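Local coordinates for heme-binding protein A (Haemophilus parasuis 29755, PDB 3TPA), which probably binds glutathione as an extracellular solute-binding protein of family 5, although it carries the name heme-binding protein A, at residues 192-197 with 203-208; 16-21 with 32-37; 83-88 with 176-181. The protein carries 1 engineered substitution. All blocks are in the same frame, centred on the assembly; numbering follows the deposited sequence.

Contact 1 (192-197 with 203-208). Unlike the reference sequence in segment 192-197: Asn197 (reference Tyr).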
ATOM      1  N   PHE A 192       1.548 -15.956 -16.014  1.00 17.32           N
ATOM      2  CA  PHE A 192       0.633 -15.766 -17.134  1.00 17.30           C
ATOM      3  C   PHE A 192       1.267 -14.943 -18.244  1.00 26.07           C
ATOM      4  O   PHE A 192       2.101 -14.069 -17.993  1.00 21.05           O
ATOM      5  CB  PHE A 192      -0.688 -15.126 -16.678  1.00 16.05           C
ATOM      6  CG  PHE A 192      -1.472 -15.986 -15.720  1.00 16.38           C
ATOM      7  CD1 PHE A 192      -2.319 -16.976 -16.194  1.00 23.78           C
ATOM      8  CD2 PHE A 192      -1.351 -15.815 -14.354  1.00 23.36           C
ATOM      9  CE1 PHE A 192      -3.036 -17.774 -15.326  1.00 22.96           C
ATOM     10  CE2 PHE A 192      -2.060 -16.613 -13.474  1.00 24.19           C
ATOM     11  CZ  PHE A 192      -2.909 -17.600 -13.970  1.00 23.22           C
ATOM     12  N   ILE A 193       0.862 -15.250 -19.474  1.00 22.26           N
ATOM     13  CA  ILE A 193       1.334 -14.578 -20.680  1.00 25.08           C
ATOM     14  C   ILE A 193       0.264 -13.644 -21.237  1.00 24.97           C
ATOM     15  O   ILE A 193      -0.882 -14.052 -21.455  1.00 28.23           O
ATOM     16  CB  ILE A 193       1.660 -15.613 -21.760  1.00 30.52           C
ATOM     17  CG1 ILE A 193       2.825 -16.506 -21.303  1.00 32.14           C
ATOM     18  CG2 ILE A 193       1.964 -14.917 -23.091  1.00 25.94           C
ATOM     19  CD1 ILE A 193       2.959 -17.791 -22.103  1.00 37.56           C
ATOM     20  N   PHE A 194       0.628 -12.392 -21.458  1.00 18.75           N
ATOM     21  CA  PHE A 194      -0.280 -11.422 -22.065  1.00 19.23           C
ATOM     22  C   PHE A 194      -0.561 -11.808 -23.524  1.00 29.30           C
ATOM     23  O   PHE A 194       0.348 -11.828 -24.359  1.00 27.53           O
ATOM     24  CB  PHE A 194       0.352 -10.027 -21.966  1.00 23.75           C
ATOM     25  CG  PHE A 194      -0.404  -8.935 -22.684  1.00 22.42           C
ATOM     26  CD1 PHE A 194      -1.496  -8.318 -22.097  1.00 28.31           C
ATOM     27  CD2 PHE A 194       0.016  -8.493 -23.930  1.00 24.61           C
ATOM     28  CE1 PHE A 194      -2.176  -7.297 -22.754  1.00 28.89           C
ATOM     29  CE2 PHE A 194      -0.652  -7.476 -24.590  1.00 25.57           C
ATOM     30  CZ  PHE A 194      -1.749  -6.876 -24.007  1.00 28.82           C
ATOM     31  N   GLN A 195      -1.822 -12.101 -23.828  1.00 25.31           N
ATOM     32  CA  GLN A 195      -2.215 -12.435 -25.192  1.00 30.31           C
ATOM     33  C   GLN A 195      -2.076 -11.215 -26.097  1.00 33.86           C
ATOM     34  O   GLN A 195      -2.683 -10.175 -25.846  1.00 44.48           O
ATOM     35  CB  GLN A 195      -3.655 -12.953 -25.223  1.00 20.00           C
ATOM     36  CG  GLN A 195      -3.907 -14.020 -26.275  1.00 20.00           C
ATOM     37  CD  GLN A 195      -5.350 -14.485 -26.299  1.00 20.00           C
ATOM     38  OE1 GLN A 195      -5.646 -15.642 -26.000  1.00 20.00           O
ATOM     39  NE2 GLN A 195      -6.257 -13.583 -26.655  1.00 20.00           N
ATOM     40  N   THR A 196      -1.272 -11.345 -27.149  1.00 40.19           N
ATOM     41  CA  THR A 196      -1.024 -10.222 -28.065  1.00 50.75           C
ATOM     42  C   THR A 196      -2.262  -9.835 -28.870  1.00 57.59           C
ATOM     43  O   THR A 196      -2.441  -8.670 -29.232  1.00 60.35           O
ATOM     44  CB  THR A 196       0.159 -10.499 -29.027  1.00 65.60           C
ATOM     45  OG1 THR A 196      -0.046  -9.789 -30.255  1.00 67.99           O
ATOM     46  CG2 THR A 196       0.277 -11.985 -29.332  1.00 64.61           C
ATOM     47  N   ASN A 197      -3.104 -10.819 -29.158  1.00 61.53           N
ATOM     48  CA  ASN A 197      -4.404 -10.568 -29.776  1.00 66.82           C
ATOM     49  C   ASN A 197      -5.427 -10.146 -28.718  1.00 62.03           C
ATOM     50  O   ASN A 197      -5.797 -10.925 -27.862  1.00 55.27           O
ATOM     51  CB  ASN A 197      -4.838 -11.761 -30.641  1.00 74.46           C
ATOM     52  CG  ASN A 197      -6.349 -11.903 -30.759  1.00 82.28           C
ATOM     53  OD1 ASN A 197      -6.903 -12.937 -30.426  1.00 86.95           O
ATOM     54  ND2 ASN A 197      -7.013 -10.866 -31.236  1.00 82.91           N
ATOM     55  N   VAL A 203      -8.920  -7.561 -21.177  1.00 32.77           N
ATOM     56  CA  VAL A 203      -7.506  -7.954 -21.205  1.00 33.01           C
ATOM     57  C   VAL A 203      -7.397  -9.474 -21.034  1.00 27.74           C
ATOM     58  O   VAL A 203      -7.924 -10.032 -20.081  1.00 28.41           O
ATOM     59  CB  VAL A 203      -6.673  -7.230 -20.134  1.00 32.72           C
ATOM     60  CG1 VAL A 203      -5.205  -7.458 -20.374  1.00 29.46           C
ATOM     61  CG2 VAL A 203      -6.962  -5.734 -20.129  1.00 30.66           C
ATOM     62  N   ARG A 204      -6.723 -10.144 -21.964  1.00 23.99           N
ATOM     63  CA  ARG A 204      -6.686 -11.607 -21.968  1.00 25.16           C
ATOM     64  C   ARG A 204      -5.306 -12.212 -21.709  1.00 27.77           C
ATOM     65  O   ARG A 204      -4.299 -11.718 -22.220  1.00 31.99           O
ATOM     66  CB  ARG A 204      -7.230 -12.138 -23.299  1.00 31.14           C
ATOM     67  CG  ARG A 204      -8.742 -12.045 -23.430  1.00 35.38           C
ATOM     68  CD  ARG A 204      -9.222 -12.693 -24.735  1.00 38.96           C
ATOM     69  NE  ARG A 204     -10.658 -12.964 -24.720  1.00 51.58           N
ATOM     70  CZ  ARG A 204     -11.592 -12.046 -24.940  1.00 58.80           C
ATOM     71  NH1 ARG A 204     -11.243 -10.793 -25.186  1.00 61.08           N
ATOM     72  NH2 ARG A 204     -12.872 -12.381 -24.907  1.00 61.38           N
ATOM     73  N   TYR A 205      -5.268 -13.293 -20.931  1.00 23.92           N
ATOM     74  CA  TYR A 205      -4.011 -13.961 -20.589  1.00 25.13           C
ATOM     75  C   TYR A 205      -4.124 -15.458 -20.760  1.00 26.61           C
ATOM     76  O   TYR A 205      -5.209 -16.021 -20.659  1.00 30.30           O
ATOM     77  CB  TYR A 205      -3.596 -13.704 -19.130  1.00 26.74           C
ATOM     78  CG  TYR A 205      -3.577 -12.257 -18.735  1.00 19.96           C
ATOM     79  CD1 TYR A 205      -2.382 -11.552 -18.628  1.00 20.18           C
ATOM     80  CD2 TYR A 205      -4.752 -11.596 -18.463  1.00 22.05           C
ATOM     81  CE1 TYR A 205      -2.373 -10.207 -18.266  1.00 22.55           C
ATOM     82  CE2 TYR A 205      -4.758 -10.261 -18.103  1.00 24.91           C
ATOM     83  CZ  TYR A 205      -3.571  -9.572 -18.002  1.00 25.11           C
ATOM     84  OH  TYR A 205      -3.604  -8.248 -17.647  1.00 22.31           O
ATOM     85  N   THR A 206      -2.975 -16.088 -20.979  1.00 27.80           N
ATOM     86  CA  THR A 206      -2.859 -17.540 -21.038  0.50 30.19           C
ATOM     87  C   THR A 206      -1.786 -18.023 -20.080  1.00 25.13           C
ATOM     88  O   THR A 206      -0.786 -17.341 -19.875  1.00 27.64           O
ATOM     89  CB  THR A 206      -2.463 -17.991 -22.449  0.50 36.72           C
ATOM     90  OG1 THR A 206      -3.497 -17.622 -23.373  0.50 38.63           O
ATOM     91  CG2 THR A 206      -2.265 -19.499 -22.484  0.50 41.93           C
ATOM     92  N   ALA A 207      -1.973 -19.201 -19.499  1.00 23.56           N
ATOM     93  CA  ALA A 207      -0.978 -19.737 -18.577  1.00 23.54           C
ATOM     94  C   ALA A 207       0.367 -19.978 -19.261  1.00 28.98           C
ATOM     95  O   ALA A 207       0.433 -20.435 -20.403  1.00 24.74           O
ATOM     96  CB  ALA A 207      -1.479 -21.025 -17.933  1.00 19.85           C
ATOM     97  N   ASN A 208       1.437 -19.666 -18.536  1.00 25.92           N
ATOM     98  CA  ASN A 208       2.795 -19.953 -18.964  1.00 25.22           C
ATOM     99  C   ASN A 208       3.177 -21.384 -18.600  1.00 29.90           C
ATOM    100  O   ASN A 208       3.312 -21.725 -17.421  1.00 22.33           O
ATOM    101  CB  ASN A 208       3.760 -18.975 -18.293  1.00 24.37           C
ATOM    102  CG  ASN A 208       5.208 -19.252 -18.637  1.00 32.32           C
ATOM    103  OD1 ASN A 208       5.508 -20.005 -19.568  1.00 28.55           O
ATOM    104  ND2 ASN A 208       6.123 -18.632 -17.886  1.00 29.99           N
TER
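Gln195, one residue past strand 192-194, lies beside Arg204 of strand 203-207; its N-H adds the last cross-strand bond, and its side chain packs along the arginine's CB and CD. Its CB rests 3.3 Å from Arg204 O, the carbonyl that also accepts Gln195 N. From CG the chain runs extended, and NE2 comes within 3.6 Å of Arg204 CD; the amide and guanidinium planes are nearly parallel but do not stack, because the arginine's end leads away. The same nitrogen turns back to donate to Asn197 O (3.0 Å), in the plane of both groups; Asn197 itself departs from the reference sequence and is poorly ordered.

Further along, Ile193 N gives Thr206 O a short, straight bond (2.7 Å, 172°), and Thr206 N returns one to Ile193 O. On the Tyr205 face, Phe194 swings its ring, CG anti to the backbone N, until CE1 meets Val203 CG1 edge-on at 3.9 Å. The Tyr205 hydroxyl is held outside the hairpin, by Ala34 O. Strand 220-225 pairs with the far side of 203-207, leaving 192-194 outermost: a beta hairpin at the margin of a mixed sheet in this solute-binding fold.

Contact 2 (16-21 with 32-37)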
ATOM      1  N   THR A  16     -12.552  -0.403 -14.188  1.00 30.72           N
ATOM      2  CA  THR A  16     -11.968   0.481 -15.199  1.00 32.91           C
ATOM      3  C   THR A  16     -10.852  -0.194 -15.997  1.00 32.04           C
ATOM      4  O   THR A  16     -10.216  -1.129 -15.519  1.00 23.79           O
ATOM      5  CB  THR A  16     -11.430   1.768 -14.561  1.00 38.82           C
ATOM      6  OG1 THR A  16     -10.404   1.433 -13.624  1.00 43.54           O
ATOM      7  CG2 THR A  16     -12.551   2.525 -13.834  1.00 40.79           C
ATOM      8  N   ALA A  17     -10.619   0.286 -17.215  1.00 28.21           N
ATOM      9  CA  ALA A  17      -9.592  -0.291 -18.075  1.00 28.68           C
ATOM     10  C   ALA A  17      -8.211   0.091 -17.526  1.00 29.99           C
ATOM     11  O   ALA A  17      -8.007   1.237 -17.126  1.00 30.89           O
ATOM     12  CB  ALA A  17      -9.763   0.214 -19.498  1.00 29.95           C
ATOM     13  N   PRO A  18      -7.268  -0.866 -17.465  1.00 29.23           N
ATOM     14  CA  PRO A  18      -5.950  -0.478 -16.932  1.00 27.78           C
ATOM     15  C   PRO A  18      -5.226   0.476 -17.879  1.00 32.09           C
ATOM     16  O   PRO A  18      -5.079   0.176 -19.064  1.00 29.67           O
ATOM     17  CB  PRO A  18      -5.196  -1.813 -16.822  1.00 26.53           C
ATOM     18  CG  PRO A  18      -5.932  -2.759 -17.714  1.00 30.08           C
ATOM     19  CD  PRO A  18      -7.373  -2.319 -17.687  1.00 28.93           C
ATOM     20  N   MET A  19      -4.785   1.612 -17.352  1.00 38.64           N
ATOM     21  CA  MET A  19      -4.108   2.631 -18.156  0.53 42.11           C
ATOM     22  C   MET A  19      -2.725   2.190 -18.640  1.00 34.28           C
ATOM     23  O   MET A  19      -2.380   2.362 -19.810  1.00 34.68           O
ATOM     24  CB  MET A  19      -3.999   3.938 -17.362  0.53 44.49           C
ATOM     25  CG  MET A  19      -5.351   4.530 -16.983  0.53 47.23           C
ATOM     26  SD  MET A  19      -6.282   5.067 -18.428  0.53 66.77           S
ATOM     27  CE  MET A  19      -7.951   5.113 -17.768  0.53 53.34           C
ATOM     28  N   LYS A  20      -1.937   1.607 -17.742  1.00 24.24           N
ATOM     29  CA  LYS A  20      -0.570   1.209 -18.082  1.00 22.48           C
ATOM     30  C   LYS A  20      -0.298  -0.268 -17.813  1.00 25.66           C
ATOM     31  O   LYS A  20      -0.614  -0.766 -16.740  1.00 25.45           O
ATOM     32  CB  LYS A  20       0.418   2.093 -17.314  1.00 28.48           C
ATOM     33  CG  LYS A  20       0.611   3.458 -17.962  1.00 41.66           C
ATOM     34  CD  LYS A  20       1.062   4.484 -16.955  1.00 50.77           C
ATOM     35  CE  LYS A  20       0.952   5.892 -17.519  1.00 57.40           C
ATOM     36  NZ  LYS A  20       1.024   6.905 -16.430  1.00 63.63           N
ATOM     37  N   LEU A  21       0.276  -0.972 -18.784  1.00 20.46           N
ATOM     38  CA  LEU A  21       0.658  -2.373 -18.572  1.00 22.90           C
ATOM     39  C   LEU A  21       2.156  -2.536 -18.287  1.00 24.87           C
ATOM     40  O   LEU A  21       2.775  -3.537 -18.663  1.00 15.24           O
ATOM     41  CB  LEU A  21       0.255  -3.229 -19.771  1.00 26.21           C
ATOM     42  CG  LEU A  21      -1.255  -3.342 -20.008  1.00 28.53           C
ATOM     43  CD1 LEU A  21      -1.527  -3.954 -21.355  1.00 28.12           C
ATOM     44  CD2 LEU A  21      -1.944  -4.142 -18.895  1.00 25.53           C
ATOM     45  N   PHE A  32      -1.402  -2.659 -11.634  1.00 21.53           N
ATOM     46  CA  PHE A  32      -0.500  -3.747 -11.269  1.00 17.53           C
ATOM     47  C   PHE A  32      -1.166  -5.106 -11.434  1.00 14.09           C
ATOM     48  O   PHE A  32      -0.533  -6.075 -11.826  1.00 20.55           O
ATOM     49  CB  PHE A  32      -0.029  -3.574  -9.826  1.00 16.53           C
ATOM     50  CG  PHE A  32       0.956  -2.452  -9.622  1.00 15.68           C
ATOM     51  CD1 PHE A  32       1.874  -2.114 -10.601  1.00 18.56           C
ATOM     52  CD2 PHE A  32       0.984  -1.754  -8.421  1.00 23.17           C
ATOM     53  CE1 PHE A  32       2.812  -1.071 -10.389  1.00 20.00           C
ATOM     54  CE2 PHE A  32       1.922  -0.716  -8.202  1.00 18.85           C
ATOM     55  CZ  PHE A  32       2.820  -0.374  -9.188  1.00 12.12           C
ATOM     56  N   ASN A  33      -2.461  -5.172 -11.152  1.00 15.70           N
ATOM     57  CA  ASN A  33      -3.189  -6.426 -11.246  1.00 16.60           C
ATOM     58  C   ASN A  33      -3.180  -6.986 -12.676  1.00 21.24           C
ATOM     59  O   ASN A  33      -3.255  -8.199 -12.883  1.00 20.60           O
ATOM     60  CB  ASN A  33      -4.636  -6.225 -10.772  1.00 22.76           C
ATOM     61  CG  ASN A  33      -4.727  -6.066  -9.279  1.00 27.61           C
ATOM     62  OD1 ASN A  33      -3.964  -6.686  -8.548  1.00 20.18           O
ATOM     63  ND2 ASN A  33      -5.655  -5.231  -8.810  1.00 16.12           N
ATOM     64  N   ALA A  34      -3.112  -6.089 -13.654  1.00 18.33           N
ATOM     65  CA  ALA A  34      -3.086  -6.463 -15.072  1.00 17.31           C
ATOM     66  C   ALA A  34      -1.678  -6.724 -15.606  1.00 18.33           C
ATOM     67  O   ALA A  34      -1.528  -7.236 -16.705  1.00 20.32           O
ATOM     68  CB  ALA A  34      -3.748  -5.375 -15.904  1.00 20.23           C
ATOM     69  N   SER A  35      -0.643  -6.347 -14.854  1.00 19.03           N
ATOM     70  CA  SER A  35       0.729  -6.554 -15.331  1.00 19.62           C
ATOM     71  C   SER A  35       1.625  -7.334 -14.354  1.00 19.26           C
ATOM     72  O   SER A  35       1.753  -8.549 -14.447  1.00 21.29           O
ATOM     73  CB  SER A  35       1.374  -5.218 -15.701  1.00 22.01           C
ATOM     74  OG  SER A  35       1.366  -4.323 -14.602  1.00 21.55           O
ATOM     75  N   SER A  36       2.232  -6.632 -13.409  1.00 15.81           N
ATOM     76  CA  SER A  36       3.186  -7.238 -12.490  1.00 13.42           C
ATOM     77  C   SER A  36       2.629  -8.481 -11.808  1.00 17.55           C
ATOM     78  O   SER A  36       3.365  -9.435 -11.547  1.00 17.83           O
ATOM     79  CB  SER A  36       3.630  -6.208 -11.444  1.00 17.20           C
ATOM     80  OG  SER A  36       2.516  -5.422 -11.043  1.00 20.27           O
ATOM     81  N   GLN A  37       1.329  -8.469 -11.514  1.00 15.70           N
ATOM     82  CA  GLN A  37       0.742  -9.512 -10.686  1.00 17.18           C
ATOM     83  C   GLN A  37       0.585 -10.818 -11.440  1.00 18.82           C
ATOM     84  O   GLN A  37       0.568 -11.871 -10.821  1.00 16.22           O
ATOM     85  CB  GLN A  37      -0.597  -9.073 -10.062  1.00 17.97           C
ATOM     86  CG  GLN A  37      -0.475  -8.078  -8.902  1.00 14.45           C
ATOM     87  CD  GLN A  37       0.068  -8.696  -7.614  1.00 16.74           C
ATOM     88  OE1 GLN A  37      -0.430  -9.709  -7.135  1.00 19.03           O
ATOM     89  NE2 GLN A  37       1.084  -8.067  -7.045  1.00 16.78           N
TER
HETATM   90  O   HOH W   1       1.001  -1.713 -14.860  1.00 28.28           O
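Ala34 meets Pro18 and Leu21 through a single methyl, a small apolar seam across the loop that follows strand 9-14 in this family 5 solute-binding protein and leads to the short helix 36-39. The Pro18 ring offers two carbons to that methyl, CG at 3.9 Å from Ala34 CB and CB at 4.0 Å from the same atom. Leu21 completes the grip through one branch alone: with CG anti to its carbonyl carbon (chi1 -65°) and CD1 extended (chi2 168°), it is the other methyl, CD2, that comes to 3.7 Å from Ala34 CB and also lies beside Ala34 O.

Within 32-37 the backbone folds back on itself. Phe32 O takes both Ser35 N and Gln37 N, which reach it from opposite faces of its carbonyl plane, and the two bonds hold the backbone of this segment together. Ser35 then sets its CB 3.7 Å from Leu21 O. Its hydroxyl takes the crowded position between backbone N and carbonyl carbon (chi1 57°), where it also makes a weak bond with Asp31 O. No direct hydrogen bond joins the two segments; a water does so instead, lying 2.6 Å from Ser35 OG and donating to Lys20 O at 2.7 Å.

Contact 3 (83-88 with 176-181)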
ATOM      1  N   ASN A  83       6.613 -13.630 -27.831  1.00 22.98           N
ATOM      2  CA  ASN A  83       5.437 -13.303 -28.622  1.00 25.10           C
ATOM      3  C   ASN A  83       5.848 -13.313 -30.078  1.00 27.81           C
ATOM      4  O   ASN A  83       6.949 -13.753 -30.400  1.00 27.52           O
ATOM      5  CB  ASN A  83       4.807 -11.974 -28.187  1.00 26.65           C
ATOM      6  CG  ASN A  83       5.733 -10.792 -28.363  1.00 28.32           C
ATOM      7  OD1 ASN A  83       6.486 -10.712 -29.326  1.00 31.57           O
ATOM      8  ND2 ASN A  83       5.674  -9.859 -27.427  1.00 28.34           N
ATOM      9  N   LYS A  84       4.984 -12.853 -30.970  1.00 40.28           N
ATOM     10  CA  LYS A  84       5.296 -12.962 -32.399  1.00 48.15           C
ATOM     11  C   LYS A  84       6.411 -12.011 -32.816  1.00 44.93           C
ATOM     12  O   LYS A  84       6.980 -12.150 -33.890  1.00 48.15           O
ATOM     13  CB  LYS A  84       4.049 -12.772 -33.273  1.00 60.80           C
ATOM     14  CG  LYS A  84       3.219 -11.524 -32.983  1.00 71.56           C
ATOM     15  CD  LYS A  84       2.103 -11.379 -34.023  1.00 81.94           C
ATOM     16  CE  LYS A  84       1.255 -10.130 -33.796  1.00 84.78           C
ATOM     17  NZ  LYS A  84       0.235 -10.323 -32.731  1.00 84.43           N
ATOM     18  N   THR A  85       6.717 -11.056 -31.945  1.00 46.13           N
ATOM     19  CA  THR A  85       7.760 -10.063 -32.184  1.00 43.56           C
ATOM     20  C   THR A  85       9.090 -10.437 -31.522  1.00 37.19           C
ATOM     21  O   THR A  85      10.144  -9.959 -31.928  1.00 31.74           O
ATOM     22  CB  THR A  85       7.327  -8.685 -31.632  1.00 48.78           C
ATOM     23  OG1 THR A  85       6.123  -8.259 -32.281  1.00 52.75           O
ATOM     24  CG2 THR A  85       8.408  -7.643 -31.837  1.00 46.77           C
ATOM     25  N   PHE A  86       9.033 -11.289 -30.501  1.00 26.28           N
ATOM     26  CA  PHE A  86      10.208 -11.578 -29.691  1.00 25.87           C
ATOM     27  C   PHE A  86      10.313 -13.023 -29.202  1.00 27.87           C
ATOM     28  O   PHE A  86       9.357 -13.593 -28.681  1.00 24.77           O
ATOM     29  CB  PHE A  86      10.240 -10.641 -28.484  1.00 24.90           C
ATOM     30  CG  PHE A  86      11.270 -11.011 -27.464  1.00 22.74           C
ATOM     31  CD1 PHE A  86      12.611 -10.726 -27.679  1.00 24.96           C
ATOM     32  CD2 PHE A  86      10.899 -11.635 -26.284  1.00 24.96           C
ATOM     33  CE1 PHE A  86      13.581 -11.071 -26.727  1.00 28.77           C
ATOM     34  CE2 PHE A  86      11.848 -11.985 -25.320  1.00 22.41           C
ATOM     35  CZ  PHE A  86      13.194 -11.705 -25.542  1.00 27.69           C
ATOM     36  N   SER A  87      11.491 -13.608 -29.374  1.00 28.00           N
ATOM     37  CA  SER A  87      11.783 -14.907 -28.784  1.00 31.45           C
ATOM     38  C   SER A  87      13.146 -14.856 -28.093  1.00 30.50           C
ATOM     39  O   SER A  87      14.156 -14.602 -28.738  1.00 25.94           O
ATOM     40  CB  SER A  87      11.772 -15.998 -29.849  1.00 40.86           C
ATOM     41  OG  SER A  87      11.476 -17.257 -29.269  1.00 47.26           O
ATOM     42  N   PRO A  88      13.180 -15.113 -26.776  1.00 20.74           N
ATOM     43  CA  PRO A  88      14.457 -14.975 -26.071  1.00 20.80           C
ATOM     44  C   PRO A  88      15.427 -16.087 -26.459  1.00 31.10           C
ATOM     45  O   PRO A  88      14.999 -17.193 -26.814  1.00 28.88           O
ATOM     46  CB  PRO A  88      14.058 -15.108 -24.604  1.00 22.58           C
ATOM     47  CG  PRO A  88      12.886 -16.029 -24.643  1.00 27.64           C
ATOM     48  CD  PRO A  88      12.132 -15.683 -25.914  1.00 28.03           C
ATOM     49  N   GLN A 176      14.866  -1.774 -33.038  1.00 39.67           N
ATOM     50  CA  GLN A 176      13.781  -1.784 -34.017  1.00 37.23           C
ATOM     51  C   GLN A 176      13.054  -0.443 -34.085  1.00 36.47           C
ATOM     52  O   GLN A 176      12.157  -0.248 -34.902  1.00 42.11           O
ATOM     53  CB  GLN A 176      12.807  -2.931 -33.738  1.00 33.85           C
ATOM     54  CG  GLN A 176      13.384  -4.300 -34.073  1.00 38.26           C
ATOM     55  CD  GLN A 176      12.468  -5.439 -33.677  1.00 45.59           C
ATOM     56  OE1 GLN A 176      11.808  -5.383 -32.642  1.00 48.26           O
ATOM     57  NE2 GLN A 176      12.422  -6.481 -34.502  1.00 44.56           N
ATOM     58  N   GLY A 177      13.471   0.489 -33.238  1.00 33.02           N
ATOM     59  CA  GLY A 177      12.892   1.815 -33.224  1.00 36.57           C
ATOM     60  C   GLY A 177      11.528   1.906 -32.560  1.00 40.24           C
ATOM     61  O   GLY A 177      10.813   2.883 -32.766  1.00 32.93           O
ATOM     62  N   LYS A 178      11.167   0.905 -31.758  1.00 40.00           N
ATOM     63  CA  LYS A 178       9.896   0.941 -31.022  1.00 43.90           C
ATOM     64  C   LYS A 178      10.015   0.505 -29.548  1.00 39.02           C
ATOM     65  O   LYS A 178       9.412  -0.490 -29.130  1.00 35.11           O
ATOM     66  CB  LYS A 178       8.815   0.132 -31.757  1.00 49.77           C
ATOM     67  CG  LYS A 178       9.274  -1.228 -32.261  1.00 56.19           C
ATOM     68  CD  LYS A 178       8.108  -2.020 -32.833  1.00 64.92           C
ATOM     69  CE  LYS A 178       8.575  -3.273 -33.568  1.00 65.80           C
ATOM     70  NZ  LYS A 178       9.219  -4.283 -32.679  1.00 61.59           N
ATOM     71  N   PRO A 179      10.781   1.268 -28.752  1.00 38.65           N
ATOM     72  CA  PRO A 179      11.026   0.922 -27.346  1.00 32.49           C
ATOM     73  C   PRO A 179       9.738   0.984 -26.536  1.00 34.54           C
ATOM     74  O   PRO A 179       9.636   0.333 -25.486  1.00 32.43           O
ATOM     75  CB  PRO A 179      12.005   2.006 -26.879  1.00 28.56           C
ATOM     76  CG  PRO A 179      11.767   3.151 -27.800  1.00 33.65           C
ATOM     77  CD  PRO A 179      11.449   2.526 -29.132  1.00 37.98           C
ATOM     78  N   GLU A 180       8.769   1.760 -27.012  1.00 24.94           N
ATOM     79  CA  GLU A 180       7.487   1.867 -26.323  1.00 27.63           C
ATOM     80  C   GLU A 180       6.840   0.505 -26.151  1.00 23.42           C
ATOM     81  O   GLU A 180       6.105   0.265 -25.204  1.00 28.80           O
ATOM     82  CB  GLU A 180       6.532   2.806 -27.069  1.00 31.10           C
ATOM     83  CG  GLU A 180       6.712   4.271 -26.705  1.00 42.53           C
ATOM     84  CD  GLU A 180       8.008   4.849 -27.243  1.00 55.59           C
ATOM     85  OE1 GLU A 180       8.473   4.390 -28.316  1.00 50.47           O
ATOM     86  OE2 GLU A 180       8.557   5.769 -26.595  1.00 57.77           O
ATOM     87  N   THR A 181       7.132  -0.397 -27.070  1.00 24.17           N
ATOM     88  CA  THR A 181       6.509  -1.707 -27.051  1.00 26.98           C
ATOM     89  C   THR A 181       6.824  -2.443 -25.747  1.00 27.72           C
ATOM     90  O   THR A 181       6.076  -3.330 -25.333  1.00 21.26           O
ATOM     91  CB  THR A 181       6.928  -2.540 -28.257  1.00 30.68           C
ATOM     92  OG1 THR A 181       6.497  -1.881 -29.452  1.00 39.20           O
ATOM     93  CG2 THR A 181       6.298  -3.912 -28.209  1.00 37.26           C
TER
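Thr85 and Lys178 point at each other tip to tip, the methyl CG2 of the threonine standing 3.6 Å from the lysine NZ. This is contact without bonding, and the polar bonding of the lysine lies within its own segment. The threonine places CG2 anti to its backbone N, while the lysine starts with CG between N and the carbonyl carbon and bends at its last torsion (66°). That bend takes NZ to Gln176 OE1, 2.8 Å away, where it sits well above the carbonyl plane and not on a lone pair. Gln176, extended beyond CG, slides past Thr85 in the opposite direction, its OE1 remaining 4.2 Å from CG2.

Gln172, in helix 167-175, joins the two sides more firmly: its NE2 donates to both Thr85 O and Gln176 OE1, so the oxygen that holds the lysine has a second partner. Each backbone is shaped locally. Asn83 OD1 accepts Thr85 N at 2.7 Å, and the Phe86 ring meets that of Tyr169, in the same helix, at about 45°. Gly177, with positive phi, is the first residue to leave the helical conformation after helix 167-175, and a type I beta turn runs from Lys178 to Thr181. An Asx turn thus meets a helix C-terminus finished by a Schellman motif.

From the N terminus, contact 2 comes first, closing a loop of ten irregular residues between strand 9-14 and helix 36-39. Contact 3 makes the longest closure, with 87 residues between its segments, and contact 1 follows with a hairpin whose segments have five residues between them. The three are in series along the chain; none encloses or crosses another. In space, contact 1 lies in the middle. Its Tyr205 and Phe194 reach Ala34 and Leu21 of contact 2, joining the sheet margin to the loop that leaves strand 9-14 of the same sheet, and its Thr196 OG1 probably hydrogen-bonds to Lys84 NZ of contact 3. Contacts 2 and 3 do not touch, their nearest atoms being about 7 Å apart.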